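Local coordinates for protein Succinylglutamatedesuccinylase/aspartoacylase (Rhodobacter sphaeroides 2.4.1, PDB 3CDX) that probably hydrolyses carbon-nitrogen bonds in linear amides, as a metal-dependent member of the succinylglutamate desuccinylase/aspartoacylase family, here with calcium bound, at residues A[41-46]-A[95-100]; A[57-62]-A[145-150]; A[64-69]-A[103-108]. One frame throughout, in Å; residues are numbered along the deposited sequence.

Overall arrangement
The three contacts adjoin one another, with centres 11 to 13 Å apart. Along the chain the order is 41-46, 57-62, 64-69, 95-100, 103-108 and 145-150, so contact 3 falls wholly between the two segments of contact 2, while contact 1 interleaves with both. Contact 2 pairs the parallel strands 55-60 and 144-148 near the centre of the chain. Contact 1 sets strand 40-50 against the start of helix 97-102, and contact 3 joins the turn before helix 68-79 to the loop after helix 97-102. Contacts 2 and 3 supply His-149 and Glu-66 to one calcium ion. Contacts 1 and 3 both also meet a second subunit; no other chain touches the segments of contact 2.

Contact 1 of 3, residues A[41-46]-A[95-100]; sequences VEIPIT and VNMPAI
Met-97 lies over the backbone and side chains of strand residues Val-41 to Pro-44, and the contact is almost wholly apolar. The closest carbon pair is Val-41 CG2 to Met-97 CB, a snug 3.5 Å. Val-41 CG2 stands anti to the backbone N (chi1, to CG1, is 56°), and this directs the methyl at the methionine. The same CG2 methyl reaches Pro-98 CD at 4.2 Å. Ile-43 and Met-97 run antiparallel alongside one another, with Ile-43 CD1 4.0 Å from Met-97 CB. Pro-44 crosses Met-97 at about a right angle and offers its CD to Met-97 CG at 4.2 Å.

Two contacts set carbon against backbone oxygen. Met-97 CG rests 3.5 Å from Glu-42 O. Ile-43 CD1 comes to 3.2 Å from Val-95 O. No hydrogen bond crosses between the segments. Val-95 itself turns its side chain away from the strand, onto Leu-130 and Leu-134 of helix 126-138. Within 95-100, Asn-96 is the centre of an inverse gamma turn, whose Met-97 N to Val-95 O bond is weak.

One polar link leads to another chain. Glu-42 is directed away from the helix at its CB, and its OE1 makes a salt bridge to Arg-329 NE of a third subunit. Pro-44 and Met-97 also pack on Val-300 and Glu-301 of a second subunit, so a neighbouring subunit also borders this contact.

The arrangement is strand-to-helix packing in an alpha/beta fold. A tight turn leads into helix 97-102, and the first turn of that helix rests on strand 40-50 through methionine, proline and branched aliphatic side chains, beside the subunit interface.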
loop_
_atom_site.group_PDB
_atom_site.type_symbol
_atom_site.label_atom_id
_atom_site.label_comp_id
_atom_site.label_asym_id
_atom_site.label_seq_id
_atom_site.Cartn_x
_atom_site.Cartn_y
_atom_site.Cartn_z
ATOM N N VAL A 41 -11.850 -6.018 -18.810
ATOM C CA VAL A 41 -11.406 -4.732 -19.306
ATOM C C VAL A 41 -11.583 -4.727 -20.840
ATOM O O VAL A 41 -11.161 -5.659 -21.532
ATOM C CB VAL A 41 -9.955 -4.418 -18.828
ATOM C CG1 VAL A 41 -9.076 -5.481 -19.224
ATOM C CG2 VAL A 41 -9.433 -3.122 -19.413
ATOM N N GLU A 42 -12.220 -3.685 -21.356
ATOM C CA GLU A 42 -12.436 -3.532 -22.792
ATOM C C GLU A 42 -11.261 -2.812 -23.454
ATOM O O GLU A 42 -10.912 -1.664 -23.100
ATOM C CB GLU A 42 -13.741 -2.771 -23.054
ATOM C CG GLU A 42 -14.978 -3.624 -22.719
ATOM C CD GLU A 42 -16.300 -2.845 -22.626
ATOM O OE1 GLU A 42 -16.334 -1.611 -22.781
ATOM O OE2 GLU A 42 -17.325 -3.499 -22.364
ATOM N N ILE A 43 -10.678 -3.490 -24.438
ATOM C CA ILE A 43 -9.521 -2.975 -25.142
ATOM C C ILE A 43 -10.010 -2.566 -26.541
ATOM O O ILE A 43 -10.365 -3.422 -27.347
ATOM C CB ILE A 43 -8.396 -4.043 -25.278
ATOM C CG1 ILE A 43 -8.105 -4.794 -23.975
ATOM C CG2 ILE A 43 -7.108 -3.428 -25.946
ATOM C CD1 ILE A 43 -7.251 -4.122 -22.928
ATOM N N PRO A 44 -10.035 -1.260 -26.829
ATOM C CA PRO A 44 -10.498 -0.813 -28.163
ATOM C C PRO A 44 -9.698 -1.350 -29.377
ATOM O O PRO A 44 -8.467 -1.292 -29.393
ATOM C CB PRO A 44 -10.438 0.726 -28.079
ATOM C CG PRO A 44 -9.627 1.048 -26.862
ATOM C CD PRO A 44 -9.696 -0.124 -25.936
ATOM N N ILE A 45 -10.433 -1.865 -30.367
ATOM C CA ILE A 45 -9.879 -2.350 -31.655
ATOM C C ILE A 45 -10.812 -1.913 -32.792
ATOM O O ILE A 45 -12.030 -2.167 -32.735
ATOM C CB ILE A 45 -9.827 -3.910 -31.768
ATOM C CG1 ILE A 45 -8.986 -4.553 -30.680
ATOM C CG2 ILE A 45 -9.303 -4.353 -33.173
ATOM C CD1 ILE A 45 -9.130 -6.096 -30.646
ATOM N N THR A 46 -10.237 -1.221 -33.786
ATOM C CA THR A 46 -10.929 -0.799 -34.996
ATOM C C THR A 46 -10.184 -1.428 -36.175
ATOM O O THR A 46 -8.938 -1.409 -36.235
ATOM C CB THR A 46 -10.969 0.754 -35.165
ATOM O OG1 THR A 46 -11.561 1.357 -34.007
ATOM C CG2 THR A 46 -11.830 1.161 -36.382
ATOM N N VAL A 95 -3.592 -0.204 -25.724
ATOM C CA VAL A 95 -3.486 -1.640 -25.511
ATOM C C VAL A 95 -3.592 -1.989 -23.996
ATOM O O VAL A 95 -4.390 -2.828 -23.612
ATOM C CB VAL A 95 -2.149 -2.165 -26.060
ATOM C CG1 VAL A 95 -1.891 -3.634 -25.604
ATOM C CG2 VAL A 95 -2.126 -2.098 -27.595
ATOM N N ASN A 96 -2.784 -1.336 -23.166
ATOM C CA ASN A 96 -2.677 -1.657 -21.745
ATOM C C ASN A 96 -3.624 -0.773 -20.955
ATOM O O ASN A 96 -3.199 0.148 -20.226
ATOM C CB ASN A 96 -1.213 -1.442 -21.332
ATOM C CG ASN A 96 -0.844 -2.128 -20.020
ATOM O OD1 ASN A 96 -1.708 -2.651 -19.298
ATOM N ND2 ASN A 96 0.456 -2.106 -19.696
ATOM N N MET A 97 -4.917 -1.024 -21.119
ATOM C CA MET A 97 -5.952 -0.173 -20.511
ATOM C C MET A 97 -5.811 0.086 -19.008
ATOM O O MET A 97 -5.928 1.230 -18.568
ATOM C CB MET A 97 -7.349 -0.710 -20.817
ATOM C CG MET A 97 -7.921 -0.153 -22.158
ATOM S SD MET A 97 -8.016 1.681 -22.244
ATOM C CE MET A 97 -8.823 2.193 -20.809
ATOM N N PRO A 98 -5.521 -0.969 -18.204
ATOM C CA PRO A 98 -5.342 -0.644 -16.761
ATOM C C PRO A 98 -4.198 0.330 -16.460
ATOM O O PRO A 98 -4.315 1.179 -15.555
ATOM C CB PRO A 98 -5.107 -2.024 -16.104
ATOM C CG PRO A 98 -5.689 -3.062 -17.138
ATOM C CD PRO A 98 -5.391 -2.427 -18.485
ATOM N N ALA A 99 -3.089 0.220 -17.186
ATOM C CA ALA A 99 -1.949 1.123 -16.951
ATOM C C ALA A 99 -2.241 2.513 -17.501
ATOM O O ALA A 99 -1.709 3.524 -17.012
ATOM C CB ALA A 99 -0.666 0.550 -17.587
ATOM N N ILE A 100 -3.061 2.551 -18.552
ATOM C CA ILE A 100 -3.540 3.809 -19.125
ATOM C C ILE A 100 -4.360 4.564 -18.054
ATOM O O ILE A 100 -4.136 5.761 -17.795
ATOM C CB ILE A 100 -4.341 3.530 -20.422
ATOM C CG1 ILE A 100 -3.370 3.132 -21.531
ATOM C CG2 ILE A 100 -5.192 4.761 -20.869
ATOM C CD1 ILE A 100 -4.050 2.740 -22.851
#

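Contact 2 of 3, residues A[57-62]-A[145-150]; sequences LLTGGV and SVDMHT. With CA (calcium ion), chain G.
Thr-59 OG1 sits between the backbone N and the carbonyl carbon (chi1 53°), while Asp-147 CG is anti to its own N (chi1 -174°). These rotations put the hydroxyl within bonding distance of the carboxylate. Thr-59 OG1 donates to Asp-147 OD1 at 2.7 Å, from above the carboxylate plane. The other oxygen, OD2, accepts from His-149 NE2 at 2.6 Å. OD2 lies in the imidazole plane, but the ring nitrogen stands well out of the carboxylate plane. His-149 ND1 binds the calcium ion at 2.3 Å, alongside His-63 and Glu-66.

The strands run parallel, 11° apart. Three backbone bonds join them: Val-146 N to Leu-57 O, Thr-59 N to Val-146 O, and Met-148 N to Thr-59 O. Leu-58 and Val-146 lie side by side on the face opposite Thr-59 and Asp-147, with Leu-58 CD2 3.8 Å from Val-146 CB. Beyond the strands, Val-62 CG1 approaches His-149 CE1 obliquely at 3.9 Å. A water links Gly-61 N to Met-148 O.

Asp-147 is thus a second-shell residue. The NE2 bond to Asp-147 and the ND1 bond to calcium together would fix the ring's rotation. The carboxylate would favour ND1 as the metal ligand, while the threonine bond steadies the carboxylate.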
loop_
_atom_site.group_PDB
_atom_site.type_symbol
_atom_site.label_atom_id
_atom_site.label_comp_id
_atom_site.label_asym_id
_atom_site.label_seq_id
_atom_site.Cartn_x
_atom_site.Cartn_y
_atom_site.Cartn_z
ATOM N N LEU A 57 -0.528 -2.806 -38.970
ATOM C CA LEU A 57 -0.979 -2.858 -37.581
ATOM C C LEU A 57 -0.352 -1.715 -36.806
ATOM O O LEU A 57 0.880 -1.574 -36.780
ATOM C CB LEU A 57 -0.670 -4.219 -36.955
ATOM C CG LEU A 57 -0.727 -4.371 -35.423
ATOM C CD1 LEU A 57 -2.161 -4.255 -34.854
ATOM C CD2 LEU A 57 -0.053 -5.673 -35.010
ATOM N N LEU A 58 -1.217 -0.926 -36.161
ATOM C CA LEU A 58 -0.861 0.309 -35.440
ATOM C C LEU A 58 -1.227 0.135 -33.971
ATOM O O LEU A 58 -2.415 -0.075 -33.640
ATOM C CB LEU A 58 -1.612 1.524 -36.039
ATOM C CG LEU A 58 -1.328 1.829 -37.530
ATOM C CD1 LEU A 58 -2.195 2.909 -38.017
ATOM C CD2 LEU A 58 0.157 2.110 -37.815
ATOM N N THR A 59 -0.219 0.124 -33.103
ATOM C CA THR A 59 -0.487 -0.073 -31.681
ATOM C C THR A 59 -0.009 1.122 -30.892
ATOM O O THR A 59 1.025 1.710 -31.226
ATOM C CB THR A 59 0.149 -1.402 -31.104
ATOM O OG1 THR A 59 1.557 -1.463 -31.410
ATOM C CG2 THR A 59 -0.567 -2.620 -31.686
ATOM N N GLY A 60 -0.778 1.497 -29.868
ATOM C CA GLY A 60 -0.388 2.528 -28.925
ATOM C C GLY A 60 -0.743 2.125 -27.497
ATOM O O GLY A 60 -1.514 1.187 -27.286
ATOM N N GLY A 61 -0.154 2.808 -26.520
ATOM C CA GLY A 61 -0.542 2.638 -25.114
ATOM C C GLY A 61 -0.153 1.282 -24.556
ATOM O O GLY A 61 -0.767 0.790 -23.618
ATOM N N VAL A 62 0.903 0.686 -25.121
ATOM C CA VAL A 62 1.473 -0.529 -24.547
ATOM C C VAL A 62 1.968 -0.205 -23.141
ATOM O O VAL A 62 1.885 -1.037 -22.242
ATOM C CB VAL A 62 2.580 -1.100 -25.470
ATOM C CG1 VAL A 62 3.552 -2.032 -24.715
ATOM C CG2 VAL A 62 1.909 -1.827 -26.670
ATOM N N SER A 145 4.196 -3.483 -38.702
ATOM C CA SER A 145 3.755 -2.930 -37.416
ATOM C C SER A 145 4.486 -1.636 -37.080
ATOM O O SER A 145 5.721 -1.532 -37.235
ATOM C CB SER A 145 3.949 -3.962 -36.285
ATOM O OG SER A 145 4.151 -3.335 -35.001
ATOM N N VAL A 146 3.702 -0.651 -36.651
ATOM C CA VAL A 146 4.217 0.564 -36.010
ATOM C C VAL A 146 3.721 0.551 -34.541
ATOM O O VAL A 146 2.534 0.623 -34.255
ATOM C CB VAL A 146 3.818 1.887 -36.721
ATOM C CG1 VAL A 146 4.588 3.079 -36.103
ATOM C CG2 VAL A 146 4.095 1.806 -38.266
ATOM N N ASP A 147 4.656 0.383 -33.628
ATOM C CA ASP A 147 4.343 0.363 -32.210
ATOM C C ASP A 147 4.777 1.710 -31.635
ATOM O O ASP A 147 5.973 2.065 -31.618
ATOM C CB ASP A 147 4.992 -0.889 -31.536
ATOM C CG ASP A 147 4.591 -1.059 -30.066
ATOM O OD1 ASP A 147 3.467 -0.644 -29.645
ATOM O OD2 ASP A 147 5.454 -1.573 -29.323
ATOM N N MET A 148 3.789 2.506 -31.244
ATOM C CA MET A 148 4.060 3.886 -30.846
ATOM C C MET A 148 4.351 4.090 -29.327
ATOM O O MET A 148 3.487 3.862 -28.441
ATOM C CB MET A 148 2.895 4.772 -31.307
ATOM C CG MET A 148 2.611 4.722 -32.857
ATOM S SD MET A 148 1.387 5.881 -33.539
ATOM C CE MET A 148 2.290 7.398 -33.605
ATOM N N HIS A 149 5.562 4.561 -29.056
ATOM C CA HIS A 149 6.045 4.764 -27.716
ATOM C C HIS A 149 6.528 6.196 -27.511
ATOM O O HIS A 149 6.665 6.972 -28.485
ATOM C CB HIS A 149 7.197 3.769 -27.436
ATOM C CG HIS A 149 6.732 2.349 -27.297
ATOM N ND1 HIS A 149 6.499 1.753 -26.074
ATOM C CD2 HIS A 149 6.414 1.423 -28.231
ATOM C CE1 HIS A 149 6.063 0.520 -26.255
ATOM N NE2 HIS A 149 6.019 0.287 -27.556
ATOM N N THR A 150 6.801 6.518 -26.244
ATOM C CA THR A 150 7.528 7.710 -25.832
ATOM C C THR A 150 8.320 7.273 -24.603
ATOM O O THR A 150 8.221 6.107 -24.195
ATOM C CB THR A 150 6.601 8.881 -25.406
ATOM O OG1 THR A 150 5.996 8.580 -24.130
ATOM C CG2 THR A 150 5.509 9.166 -26.433
HETATM CA CA CA G . 7.329 2.455 -24.034
HETATM O O HOH W 1 2.149 -2.444 -33.878
HETATM O O HOH W 2 1.425 5.325 -27.130
HETATM O O HOH W 3 2.633 1.148 -27.880
#

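Contact 3 of 3, residues A[64-69]-A[103-108]; sequences GDEYEG and DTRLSP. With CA (calcium ion), chain G.
Gly-64 opens the contact, its backbone lying against that of Thr-104. Its N is 3.0 Å from Thr-104 O.

Asp-65 follows and turns toward the loop. Its CB is 3.4 Å from Asp-103 OD1. A chi1 of 60° places its CG beside the backbone N of Arg-105. One water joins Asp-65 OD2 to Arg-105 N, donating to the first and accepting from the second. Asp-65 OD2 is also hydrogen-bonded to His-153 ND1.

Glu-66 is next, its chain extended beyond CG. Both of its oxygens bind the calcium ion, OE1 at 2.3 Å and OE2 at 2.4 Å. Glu-66 OE2 approaches the guanidinium of Arg-105 obliquely, 3.4 Å from Arg-105 NH1, with the carboxylate and guanidinium planes 46° apart. A second water, held by Arg-105 NH1, sits 2.6 Å from Glu-66 OE2 and also reaches Asp-65 OD1. Arg-105 NE is held separately, by a salt bridge to Asp-113 OD2 and a hydrogen bond to Ser-32 OG of a fourth subunit.

Tyr-67 ends the touching part. Its ring has Asp-65 O over the centre of one face. Its OH bonds to Asp-103 OD1 at 2.6 Å, on the syn lone pair of that oxygen, with ring and carboxylate planes 50° apart. Gly-219 O is a second partner of the hydroxyl. Asp-103 has positive phi and closes helix 97-102 in a Schellman motif.

Glu-66 brings this contact to the metal site, with Arg-105 and the bridging water beside it. The ligand set is that of the M14 carboxypeptidase-like family, a His-x-x-Glu motif plus a later histidine. Here these are His-63 and Glu-66 with His-149, seen around calcium, although zinc is the expected cofactor.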
loop_
_atom_site.group_PDB
_atom_site.type_symbol
_atom_site.label_atom_id
_atom_site.label_comp_id
_atom_site.label_asym_id
_atom_site.label_seq_id
_atom_site.Cartn_x
_atom_site.Cartn_y
_atom_site.Cartn_z
ATOM N N GLY A 64 1.089 2.698 -20.268
ATOM C CA GLY A 64 -0.051 3.563 -20.011
ATOM C C GLY A 64 0.261 5.054 -20.049
ATOM O O GLY A 64 -0.639 5.866 -20.342
ATOM N N ASP A 65 1.514 5.404 -19.761
ATOM C CA ASP A 65 1.956 6.812 -19.692
ATOM C C ASP A 65 2.606 7.329 -20.992
ATOM O O ASP A 65 3.264 8.356 -21.002
ATOM C CB ASP A 65 2.912 7.037 -18.498
ATOM C CG ASP A 65 4.189 6.189 -18.574
ATOM O OD1 ASP A 65 4.282 5.223 -19.360
ATOM O OD2 ASP A 65 5.108 6.475 -17.796
ATOM N N GLU A 66 2.453 6.594 -22.080
ATOM C CA GLU A 66 3.034 7.041 -23.337
ATOM C C GLU A 66 1.884 7.398 -24.248
ATOM O O GLU A 66 1.263 6.519 -24.795
ATOM C CB GLU A 66 3.927 5.957 -23.889
ATOM C CG GLU A 66 5.054 5.710 -22.949
ATOM C CD GLU A 66 5.917 4.551 -23.322
ATOM O OE1 GLU A 66 5.770 4.028 -24.463
ATOM O OE2 GLU A 66 6.723 4.157 -22.439
ATOM N N TYR A 67 1.623 8.709 -24.364
ATOM C CA TYR A 67 0.353 9.276 -24.871
ATOM C C TYR A 67 0.225 9.439 -26.372
ATOM O O TYR A 67 -0.889 9.330 -26.921
ATOM C CB TYR A 67 0.110 10.661 -24.253
ATOM C CG TYR A 67 0.305 10.694 -22.755
ATOM C CD1 TYR A 67 -0.456 9.864 -21.895
ATOM C CD2 TYR A 67 1.237 11.565 -22.191
ATOM C CE1 TYR A 67 -0.259 9.916 -20.503
ATOM C CE2 TYR A 67 1.471 11.607 -20.822
ATOM C CZ TYR A 67 0.718 10.806 -19.978
ATOM O OH TYR A 67 1.017 10.890 -18.616
ATOM N N GLU A 68 1.354 9.716 -27.043
ATOM C CA GLU A 68 1.269 10.169 -28.440
ATOM C C GLU A 68 0.646 9.129 -29.382
ATOM O O GLU A 68 -0.183 9.475 -30.243
ATOM C CB GLU A 68 2.640 10.689 -28.923
ATOM C CG GLU A 68 2.953 12.092 -28.412
ATOM C CD GLU A 68 3.248 12.189 -26.898
ATOM O OE1 GLU A 68 3.159 11.202 -26.125
ATOM O OE2 GLU A 68 3.559 13.310 -26.467
ATOM N N GLY A 69 0.989 7.844 -29.185
ATOM C CA GLY A 69 0.317 6.760 -29.942
ATOM C C GLY A 69 -1.169 6.626 -29.629
ATOM O O GLY A 69 -1.979 6.353 -30.512
ATOM N N ASP A 103 -2.191 5.814 -15.488
ATOM C CA ASP A 103 -1.143 6.690 -16.041
ATOM C C ASP A 103 0.246 6.190 -15.674
ATOM O O ASP A 103 1.127 6.965 -15.313
ATOM C CB ASP A 103 -1.343 8.186 -15.674
ATOM C CG ASP A 103 -0.450 9.149 -16.516
ATOM O OD1 ASP A 103 0.155 8.715 -17.512
ATOM O OD2 ASP A 103 -0.384 10.365 -16.217
ATOM N N THR A 104 0.463 4.880 -15.770
ATOM C CA THR A 104 1.768 4.346 -15.396
ATOM C C THR A 104 2.349 3.477 -16.500
ATOM O O THR A 104 1.626 2.980 -17.346
ATOM C CB THR A 104 1.724 3.513 -14.043
ATOM O OG1 THR A 104 0.766 2.464 -14.172
ATOM C CG2 THR A 104 1.317 4.389 -12.868
ATOM N N ARG A 105 3.668 3.286 -16.444
ATOM C CA ARG A 105 4.388 2.338 -17.291
ATOM C C ARG A 105 4.037 0.904 -16.917
ATOM O O ARG A 105 3.713 0.105 -17.815
ATOM C CB ARG A 105 5.887 2.542 -17.128
ATOM C CG ARG A 105 6.703 1.756 -18.137
ATOM C CD ARG A 105 8.191 1.971 -17.865
ATOM N NE ARG A 105 9.019 1.120 -18.718
ATOM C CZ ARG A 105 9.413 1.452 -19.939
ATOM N NH1 ARG A 105 9.049 2.615 -20.471
ATOM N NH2 ARG A 105 10.159 0.617 -20.637
ATOM N N LEU A 106 4.130 0.577 -15.610
ATOM C CA LEU A 106 3.875 -0.768 -15.081
ATOM C C LEU A 106 2.399 -0.943 -14.832
ATOM O O LEU A 106 1.681 0.047 -14.597
ATOM C CB LEU A 106 4.613 -0.998 -13.725
ATOM C CG LEU A 106 6.123 -0.678 -13.661
ATOM C CD1 LEU A 106 6.781 -1.252 -12.389
ATOM C CD2 LEU A 106 6.831 -1.148 -14.893
ATOM N N SER A 107 1.949 -2.195 -14.864
ATOM C CA SER A 107 0.544 -2.534 -14.678
ATOM C C SER A 107 0.110 -2.443 -13.224
ATOM O O SER A 107 0.727 -3.069 -12.367
ATOM C CB SER A 107 0.308 -3.970 -15.134
ATOM O OG SER A 107 -1.061 -4.330 -15.034
ATOM N N PRO A 108 -0.998 -1.730 -12.946
ATOM C CA PRO A 108 -1.467 -1.765 -11.545
ATOM C C PRO A 108 -2.200 -3.093 -11.226
ATOM O O PRO A 108 -2.629 -3.300 -10.090
ATOM C CB PRO A 108 -2.482 -0.594 -11.480
ATOM C CG PRO A 108 -3.071 -0.581 -12.886
ATOM C CD PRO A 108 -1.881 -0.928 -13.815
HETATM CA CA CA G . 7.329 2.455 -24.034
HETATM O O HOH W 4 6.813 4.533 -19.882
HETATM O O HOH W 5 5.084 5.512 -15.243
#